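Local coordinates for protein transcriptional regulator, LacI family (Corynebacterium glutamicum, PDB 3H5T) that regulates transcription by binding a palindromic promoter motif, and activates the inositol phosphate synthase gene ino1 in an inositol-dependent way, at residues 19-24 with 42-47; 189-194 with 266-271; 299-304 with 313-318. One frame throughout, in Å; residues are numbered along the deposited sequence.

Contact 1 of 3, residues 19-24 with 42-47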
loop_
_atom_site.group_PDB
_atom_site.type_symbol
_atom_site.label_atom_id
_atom_site.label_comp_id
_atom_site.label_asym_id
_atom_site.label_seq_id
_atom_site.Cartn_x
_atom_site.Cartn_y
_atom_site.Cartn_z
ATOM N N LEU A 19 42.465 7.034 -12.134
ATOM C CA LEU A 19 43.349 7.730 -13.070
ATOM C C LEU A 19 44.546 8.426 -12.415
ATOM O O LEU A 19 45.354 9.068 -13.090
ATOM C CB LEU A 19 42.538 8.751 -13.866
ATOM C CG LEU A 19 41.425 8.180 -14.739
ATOM C CD1 LEU A 19 40.442 9.272 -15.101
ATOM C CD2 LEU A 19 42.030 7.550 -15.983
ATOM N N GLY A 20 44.654 8.310 -11.100
ATOM C CA GLY A 20 45.756 8.953 -10.415
ATOM C C GLY A 20 45.733 10.474 -10.489
ATOM O O GLY A 20 46.789 11.110 -10.479
ATOM N N ILE A 21 44.541 11.063 -10.578
ATOM C CA ILE A 21 44.420 12.517 -10.608
ATOM C C ILE A 21 43.581 12.967 -9.407
ATOM O O ILE A 21 43.226 12.152 -8.554
ATOM C CB ILE A 21 43.783 13.033 -11.939
ATOM C CG1 ILE A 21 42.463 12.312 -12.225
ATOM C CG2 ILE A 21 44.759 12.839 -13.099
ATOM C CD1 ILE A 21 41.783 12.790 -13.506
ATOM N N SER A 22 43.271 14.257 -9.326
ATOM C CA SER A 22 42.483 14.774 -8.208
ATOM C C SER A 22 40.987 14.756 -8.501
ATOM O O SER A 22 40.573 14.710 -9.661
ATOM C CB SER A 22 42.928 16.199 -7.874
ATOM O OG SER A 22 44.263 16.213 -7.379
ATOM N N ARG A 23 40.168 14.788 -7.459
ATOM C CA ARG A 23 38.733 14.785 -7.687
ATOM C C ARG A 23 38.338 16.096 -8.370
ATOM O O ARG A 23 37.381 16.140 -9.134
ATOM C CB ARG A 23 37.961 14.620 -6.375
ATOM C CG ARG A 23 37.907 15.873 -5.563
ATOM C CD ARG A 23 36.899 15.763 -4.448
ATOM N NE ARG A 23 36.607 17.089 -3.917
ATOM C CZ ARG A 23 35.929 17.320 -2.801
ATOM N NH1 ARG A 23 35.465 16.311 -2.077
ATOM N NH2 ARG A 23 35.719 18.567 -2.412
ATOM N N THR A 24 39.076 17.167 -8.093
ATOM C CA THR A 24 38.790 18.452 -8.722
ATOM C C THR A 24 39.120 18.330 -10.213
ATOM O O THR A 24 38.448 18.937 -11.058
ATOM C CB THR A 24 39.623 19.595 -8.091
ATOM O OG1 THR A 24 39.275 19.730 -6.710
ATOM C CG2 THR A 24 39.345 20.917 -8.790
ATOM N N GLN A 42 38.679 13.761 -22.197
ATOM C CA GLN A 42 38.109 12.593 -22.847
ATOM C C GLN A 42 38.362 11.334 -22.015
ATOM O O GLN A 42 37.470 10.500 -21.851
ATOM C CB GLN A 42 38.701 12.419 -24.245
ATOM C CG GLN A 42 37.890 11.472 -25.089
ATOM C CD GLN A 42 36.431 11.899 -25.145
ATOM O OE1 GLN A 42 36.096 12.929 -25.737
ATOM N NE2 GLN A 42 35.558 11.118 -24.511
ATOM N N ARG A 43 39.577 11.201 -21.488
ATOM C CA ARG A 43 39.919 10.048 -20.657
ATOM C C ARG A 43 39.038 9.989 -19.398
ATOM O O ARG A 43 38.572 8.922 -18.999
ATOM C CB ARG A 43 41.397 10.106 -20.255
ATOM C CG ARG A 43 41.897 8.839 -19.582
ATOM C CD ARG A 43 43.353 8.973 -19.201
ATOM N NE ARG A 43 44.188 9.188 -20.373
ATOM C CZ ARG A 43 44.459 8.255 -21.279
ATOM N NH1 ARG A 43 43.961 7.028 -21.147
ATOM N NH2 ARG A 43 45.224 8.553 -22.323
ATOM N N ILE A 44 38.818 11.141 -18.773
ATOM C CA ILE A 44 37.988 11.216 -17.578
ATOM C C ILE A 44 36.547 10.858 -17.936
ATOM O O ILE A 44 35.886 10.119 -17.211
ATOM C CB ILE A 44 38.036 12.636 -16.963
ATOM C CG1 ILE A 44 39.406 12.864 -16.319
ATOM C CG2 ILE A 44 36.911 12.818 -15.937
ATOM C CD1 ILE A 44 39.679 14.305 -15.993
ATOM N N LEU A 45 36.073 11.375 -19.064
ATOM C CA LEU A 45 34.718 11.094 -19.518
ATOM C C LEU A 45 34.509 9.619 -19.877
ATOM O O LEU A 45 33.485 9.032 -19.523
ATOM C CB LEU A 45 34.379 11.974 -20.721
ATOM C CG LEU A 45 34.282 13.472 -20.433
ATOM C CD1 LEU A 45 33.794 14.190 -21.690
ATOM C CD2 LEU A 45 33.318 13.722 -19.262
ATOM N N ASP A 46 35.474 9.021 -20.574
ATOM C CA ASP A 46 35.363 7.620 -20.958
ATOM C C ASP A 46 35.463 6.725 -19.738
ATOM O O ASP A 46 34.762 5.721 -19.647
ATOM C CB ASP A 46 36.448 7.236 -21.966
ATOM C CG ASP A 46 36.306 7.969 -23.287
ATOM O OD1 ASP A 46 35.169 8.345 -23.656
ATOM O OD2 ASP A 46 37.332 8.153 -23.966
ATOM N N THR A 47 36.345 7.077 -18.803
ATOM C CA THR A 47 36.486 6.300 -17.578
ATOM C C THR A 47 35.155 6.361 -16.813
ATOM O O THR A 47 34.760 5.400 -16.158
ATOM C CB THR A 47 37.629 6.848 -16.684
ATOM O OG1 THR A 47 38.892 6.609 -17.314
ATOM C CG2 THR A 47 37.626 6.172 -15.334
#
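Leu19 reaches across to helix 38-50 and sets its two methyls among Arg43, Ile44 and Thr47. On the close-packed side, CD1 of Leu19 lies 3.9 Å from CG1 of Ile44, while Ile21 adds its CD1 at 3.6 Å from CD1 of Ile44. These branched aliphatic chains suit the inward face, and Ile44 also rests on Val26 and Ala29 of helix 23-31, so three helices share one apolar centre. Thr47 meets Leu19 tip to tip, OG1 lying 3.5 Å from Leu19 CD2. A hydroxyl is tolerable against a methyl here because OG1 donates to Arg43 O one turn back (2.9 Å); that carbonyl also accepts from Thr47 N, on the opposite face of its plane. The outer side is looser. Arg43 offers only the CG and CD methylenes to Leu19 CD2, and a bend at chi3 (-61°) follows before the guanidinium. Gly20 next to Leu19 is exposed and has positive phi (65°), which glycine accepts readily; it ends helix 11-19 in a Schellman motif and turns the chain toward helix 23-31. This is the turn of a helix-turn-helix, backed by a third helix, as in DNA-binding domains of the LacI family.

Contact 2 of 3, residues 189-194 with 266-271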
loop_
_atom_site.group_PDB
_atom_site.type_symbol
_atom_site.label_atom_id
_atom_site.label_comp_id
_atom_site.label_asym_id
_atom_site.label_seq_id
_atom_site.Cartn_x
_atom_site.Cartn_y
_atom_site.Cartn_z
ATOM N N HIS A 189 -6.448 -18.093 21.766
ATOM C CA HIS A 189 -7.468 -17.046 21.825
ATOM C C HIS A 189 -8.733 -17.489 21.089
ATOM O O HIS A 189 -8.658 -18.065 20.005
ATOM C CB HIS A 189 -6.929 -15.751 21.211
ATOM C CG HIS A 189 -5.883 -15.071 22.041
ATOM N ND1 HIS A 189 -6.188 -14.101 22.974
ATOM C CD2 HIS A 189 -4.538 -15.213 22.077
ATOM C CE1 HIS A 189 -5.077 -13.674 23.543
ATOM N NE2 HIS A 189 -4.060 -14.333 23.017
ATOM N N ARG A 190 -9.894 -17.229 21.684
ATOM C CA ARG A 190 -11.168 -17.601 21.068
ATOM C C ARG A 190 -12.137 -16.418 21.081
ATOM O O ARG A 190 -13.079 -16.365 20.296
ATOM C CB ARG A 190 -11.794 -18.803 21.796
ATOM C CG ARG A 190 -10.986 -20.101 21.715
ATOM C CD ARG A 190 -10.905 -20.646 20.292
ATOM N NE ARG A 190 -10.116 -21.877 20.205
ATOM C CZ ARG A 190 -8.809 -21.957 20.451
ATOM N NH1 ARG A 190 -8.129 -20.873 20.804
ATOM N NH2 ARG A 190 -8.179 -23.123 20.347
ATOM N N LYS A 191 -11.915 -15.478 21.991
ATOM C CA LYS A 191 -12.753 -14.292 22.056
ATOM C C LYS A 191 -12.005 -13.228 21.263
ATOM O O LYS A 191 -11.361 -12.340 21.821
ATOM C CB LYS A 191 -12.963 -13.853 23.509
ATOM C CG LYS A 191 -13.788 -14.847 24.325
ATOM C CD LYS A 191 -14.514 -14.168 25.476
ATOM C CE LYS A 191 -15.519 -15.112 26.115
ATOM N NZ LYS A 191 -16.350 -14.434 27.153
ATOM N N ILE A 192 -12.100 -13.344 19.943
ATOM C CA ILE A 192 -11.411 -12.448 19.029
ATOM C C ILE A 192 -12.322 -11.428 18.356
ATOM O O ILE A 192 -13.457 -11.728 18.002
ATOM C CB ILE A 192 -10.693 -13.268 17.935
ATOM C CG1 ILE A 192 -9.847 -14.363 18.591
ATOM C CG2 ILE A 192 -9.806 -12.357 17.084
ATOM C CD1 ILE A 192 -9.343 -15.415 17.633
ATOM N N GLY A 193 -11.804 -10.215 18.200
ATOM C CA GLY A 193 -12.535 -9.152 17.541
ATOM C C GLY A 193 -11.758 -8.811 16.279
ATOM O O GLY A 193 -10.564 -9.097 16.200
ATOM N N ILE A 194 -12.424 -8.214 15.292
ATOM C CA ILE A 194 -11.773 -7.842 14.038
ATOM C C ILE A 194 -12.013 -6.368 13.731
ATOM O O ILE A 194 -13.088 -5.849 14.010
ATOM C CB ILE A 194 -12.307 -8.686 12.861
ATOM C CG1 ILE A 194 -11.947 -10.163 13.073
ATOM C CG2 ILE A 194 -11.729 -8.185 11.554
ATOM C CD1 ILE A 194 -12.493 -11.106 12.009
ATOM N N HIS A 266 -16.884 -4.712 23.857
ATOM C CA HIS A 266 -16.624 -6.119 24.146
ATOM C C HIS A 266 -15.354 -6.199 25.008
ATOM O O HIS A 266 -14.273 -6.527 24.511
ATOM C CB HIS A 266 -16.437 -6.909 22.842
ATOM C CG HIS A 266 -17.578 -6.777 21.878
ATOM N ND1 HIS A 266 -17.728 -5.691 21.042
ATOM C CD2 HIS A 266 -18.625 -7.596 21.619
ATOM C CE1 HIS A 266 -18.815 -5.846 20.309
ATOM N NE2 HIS A 266 -19.379 -6.994 20.639
ATOM N N PRO A 267 -15.475 -5.896 26.315
ATOM C CA PRO A 267 -14.352 -5.918 27.264
ATOM C C PRO A 267 -13.765 -7.303 27.523
ATOM O O PRO A 267 -12.673 -7.435 28.080
ATOM C CB PRO A 267 -14.959 -5.308 28.530
ATOM C CG PRO A 267 -16.075 -4.451 28.010
ATOM C CD PRO A 267 -16.678 -5.346 26.962
ATOM N N ASP A 268 -14.495 -8.329 27.115
ATOM C CA ASP A 268 -14.061 -9.703 27.309
ATOM C C ASP A 268 -13.066 -10.202 26.254
ATOM O O ASP A 268 -12.440 -11.246 26.439
ATOM C CB ASP A 268 -15.288 -10.611 27.332
ATOM C CG ASP A 268 -16.216 -10.361 26.156
ATOM O OD1 ASP A 268 -16.733 -9.227 26.031
ATOM O OD2 ASP A 268 -16.425 -11.297 25.351
ATOM N N LEU A 269 -12.918 -9.463 25.153
ATOM C CA LEU A 269 -12.002 -9.867 24.085
ATOM C C LEU A 269 -10.558 -9.992 24.565
ATOM O O LEU A 269 -10.059 -9.156 25.326
ATOM C CB LEU A 269 -12.063 -8.881 22.907
ATOM C CG LEU A 269 -13.339 -8.804 22.053
ATOM C CD1 LEU A 269 -13.190 -7.696 21.030
ATOM C CD2 LEU A 269 -13.600 -10.134 21.360
ATOM N N THR A 270 -9.888 -11.044 24.105
ATOM C CA THR A 270 -8.505 -11.289 24.484
ATOM C C THR A 270 -7.542 -10.944 23.349
ATOM O O THR A 270 -6.339 -10.778 23.577
ATOM C CB THR A 270 -8.293 -12.767 24.883
ATOM O OG1 THR A 270 -8.533 -13.611 23.751
ATOM C CG2 THR A 270 -9.248 -13.156 26.010
ATOM N N ALA A 271 -8.073 -10.835 22.133
ATOM C CA ALA A 271 -7.252 -10.516 20.968
ATOM C C ALA A 271 -8.026 -9.741 19.912
ATOM O O ALA A 271 -9.247 -9.866 19.812
ATOM C CB ALA A 271 -6.693 -11.793 20.357
#
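Ile192 and Ala271 pair as parallel strands, CA to CA 5.0 Å, with Thr270 N donating to Lys191 O and Gly193 N to Ala271 O, both at 3.0 Å. Gly193 suits its place because the CD1 methyl of Leu269 lies where a side chain would project, 3.8 Å from Gly193 CA. The other methyl of Leu269, CD2, packs against the peptide between Lys191 and Ile192. His189 is engaged twice. At the edge of its imidazole, ND1 is joined to Thr270 OG1 by a hydrogen bond (2.5 Å, too short to take literally at this resolution); the threonine hydroxyl can give or take, and it is brought to bear by a chi1 of 64°, which places it between its own backbone N and carbonyl carbon. Over one face of the ring comes the CB of Ala271, 3.9 Å from the centroid, a CH-pi contact that a side chain as small as alanine's allows. At the exposed end, extended Lys191 crosses Asp268 at about a right angle, and its NZ makes a long salt bridge to OD2 (3.6 Å), as suits two charged residues there. Ile192 and Ala271 turn to the same face, which helix 178-186 covers through Leu184. Neighbouring parallel strands with a helix packed on them are characteristic of the Rossmann-like alpha/beta lobes of the periplasmic-binding-protein fold of LacI-family regulators.

Contact 3 of 3, residues 299-304 with 313-318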
loop_
_atom_site.group_PDB
_atom_site.type_symbol
_atom_site.label_atom_id
_atom_site.label_comp_id
_atom_site.label_asym_id
_atom_site.label_seq_id
_atom_site.Cartn_x
_atom_site.Cartn_y
_atom_site.Cartn_z
ATOM N N SER A 299 -3.857 -9.174 22.809
ATOM C CA SER A 299 -3.000 -9.635 21.722
ATOM C C SER A 299 -3.564 -9.055 20.424
ATOM O O SER A 299 -4.765 -9.166 20.162
ATOM C CB SER A 299 -2.994 -11.162 21.641
ATOM O OG SER A 299 -2.327 -11.728 22.750
ATOM N N LEU A 300 -2.714 -8.430 19.617
ATOM C CA LEU A 300 -3.184 -7.851 18.366
ATOM C C LEU A 300 -2.273 -8.170 17.189
ATOM O O LEU A 300 -1.069 -8.351 17.352
ATOM C CB LEU A 300 -3.356 -6.332 18.511
ATOM C CG LEU A 300 -2.139 -5.415 18.493
ATOM C CD1 LEU A 300 -1.615 -5.349 17.091
ATOM C CD2 LEU A 300 -2.518 -4.010 18.943
ATOM N N THR A 301 -2.863 -8.242 16.003
ATOM C CA THR A 301 -2.123 -8.538 14.787
ATOM C C THR A 301 -2.372 -7.431 13.771
ATOM O O THR A 301 -3.399 -6.755 13.816
ATOM C CB THR A 301 -2.565 -9.888 14.181
ATOM O OG1 THR A 301 -2.438 -10.922 15.165
ATOM C CG2 THR A 301 -1.691 -10.247 13.005
ATOM N N GLY A 302 -1.421 -7.238 12.864
ATOM C CA GLY A 302 -1.564 -6.215 11.850
ATOM C C GLY A 302 -1.386 -6.798 10.463
ATOM O O GLY A 302 -1.319 -8.015 10.312
ATOM N N PHE A 303 -1.323 -5.931 9.453
ATOM C CA PHE A 303 -1.139 -6.350 8.071
ATOM C C PHE A 303 -0.588 -5.161 7.280
ATOM O O PHE A 303 -1.197 -4.092 7.264
ATOM C CB PHE A 303 -2.469 -6.817 7.456
ATOM C CG PHE A 303 -2.317 -7.526 6.132
ATOM C CD1 PHE A 303 -2.617 -8.884 6.017
ATOM C CD2 PHE A 303 -1.863 -6.846 5.000
ATOM C CE1 PHE A 303 -2.470 -9.554 4.797
ATOM C CE2 PHE A 303 -1.710 -7.508 3.771
ATOM C CZ PHE A 303 -2.012 -8.860 3.670
ATOM N N ASP A 304 0.567 -5.376 6.647
ATOM C CA ASP A 304 1.287 -4.399 5.820
ATOM C C ASP A 304 2.789 -4.473 6.043
ATOM O O ASP A 304 3.559 -4.665 5.099
ATOM C CB ASP A 304 0.829 -2.960 6.081
ATOM C CG ASP A 304 -0.263 -2.518 5.130
ATOM O OD1 ASP A 304 -0.519 -3.257 4.157
ATOM O OD2 ASP A 304 -0.855 -1.439 5.347
ATOM N N ASP A 313 7.882 -3.914 16.503
ATOM C CA ASP A 313 7.934 -5.363 16.389
ATOM C C ASP A 313 6.524 -5.903 16.582
ATOM O O ASP A 313 6.279 -6.776 17.412
ATOM C CB ASP A 313 8.870 -5.977 17.429
ATOM C CG ASP A 313 9.134 -7.445 17.159
ATOM O OD1 ASP A 313 9.483 -7.777 16.008
ATOM O OD2 ASP A 313 8.994 -8.267 18.084
ATOM N N LEU A 314 5.602 -5.353 15.805
ATOM C CA LEU A 314 4.196 -5.744 15.837
ATOM C C LEU A 314 4.031 -7.061 15.091
ATOM O O LEU A 314 4.674 -7.274 14.066
ATOM C CB LEU A 314 3.360 -4.673 15.132
ATOM C CG LEU A 314 1.851 -4.868 14.973
ATOM C CD1 LEU A 314 1.206 -4.540 16.300
ATOM C CD2 LEU A 314 1.293 -3.951 13.861
ATOM N N THR A 315 3.187 -7.952 15.601
ATOM C CA THR A 315 2.945 -9.209 14.902
ATOM C C THR A 315 2.132 -8.758 13.693
ATOM O O THR A 315 1.115 -8.080 13.857
ATOM C CB THR A 315 2.110 -10.168 15.747
ATOM O OG1 THR A 315 2.796 -10.441 16.973
ATOM C CG2 THR A 315 1.881 -11.462 14.998
ATOM N N THR A 316 2.565 -9.116 12.489
ATOM C CA THR A 316 1.858 -8.658 11.302
ATOM C C THR A 316 2.265 -9.404 10.015
ATOM O O THR A 316 3.173 -10.230 10.026
ATOM C CB THR A 316 2.112 -7.126 11.125
ATOM O OG1 THR A 316 1.323 -6.617 10.044
ATOM C CG2 THR A 316 3.604 -6.856 10.856
ATOM N N VAL A 317 1.574 -9.104 8.917
ATOM C CA VAL A 317 1.852 -9.716 7.615
ATOM C C VAL A 317 2.667 -8.723 6.785
ATOM O O VAL A 317 2.202 -7.618 6.494
ATOM C CB VAL A 317 0.536 -10.038 6.846
ATOM C CG1 VAL A 317 0.848 -10.607 5.477
ATOM C CG2 VAL A 317 -0.310 -11.020 7.646
ATOM N N ILE A 318 3.885 -9.091 6.408
ATOM C CA ILE A 318 4.685 -8.166 5.618
ATOM C C ILE A 318 4.328 -8.231 4.145
ATOM O O ILE A 318 4.325 -9.295 3.530
ATOM C CB ILE A 318 6.197 -8.412 5.787
ATOM C CG1 ILE A 318 6.572 -8.265 7.267
ATOM C CG2 ILE A 318 6.988 -7.409 4.919
ATOM C CD1 ILE A 318 8.049 -8.274 7.529
#
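At the hinge, where the chain passes from the sheet of 271-274 to that of 344-352, strand 299-302 and strand 316-318 run side by side, with the short helix 307-311 between them in sequence. Their axes approach to 5.6 Å and run nearly parallel, at 17°. Gly302 N donates to Thr315 O at 2.9 Å, Asp304 N donates to Val317 O at 2.8 Å, and between them Val317 N makes a weak bond to Gly302 O. Beyond Gly302 the chain turns a corner at Phe303. The phenyl ring of Phe303, its CG anti to the backbone N (chi1 -168°), is covered on one face by Val317 in a CH-pi contact: the valine CB sits 3.8 Å from the ring centroid, offset toward CD1 and CE1, while both valine methyls reach those rim carbons. A beta-branched residue suits this, since it presents a broad aliphatic surface to the ring. Phe303 also makes a cation-pi contact with Arg224. Gly302 brings no side chain to a place where the CD2 methyl of Leu314 lies, 4.2 Å from Gly302 CA. The hydroxyl of Thr316 is satisfied by Asp277, and that of Thr315 by Thr356 and Pro353 O. Such a crossing of the chain from one lobe's sheet to the other's is characteristic of the two-lobed periplasmic-binding-protein fold.

Contacts 2 and 3 adjoin, with centres 16 Å apart, and share a sheet: strand 271-274 lies between 192-197 and 299-302. They meet through Thr270 O and Ser299 N, a probable hydrogen bond of 3.1 Å, and through Ala271 and His189, which pack against Ser299. Contact 2 thus sits within one lobe of the regulatory domain, and at contact 3 the chain passes from that sheet's outermost strand to the sheet of the neighbouring lobe. Contact 1 stands apart in the DNA-binding domain, its centre 67 Å from that of contact 2 and 51 Å from that of contact 3, with nearest atoms about 55 and 37 Å away. Residues 54-67, which join that domain to the rest, are not modelled.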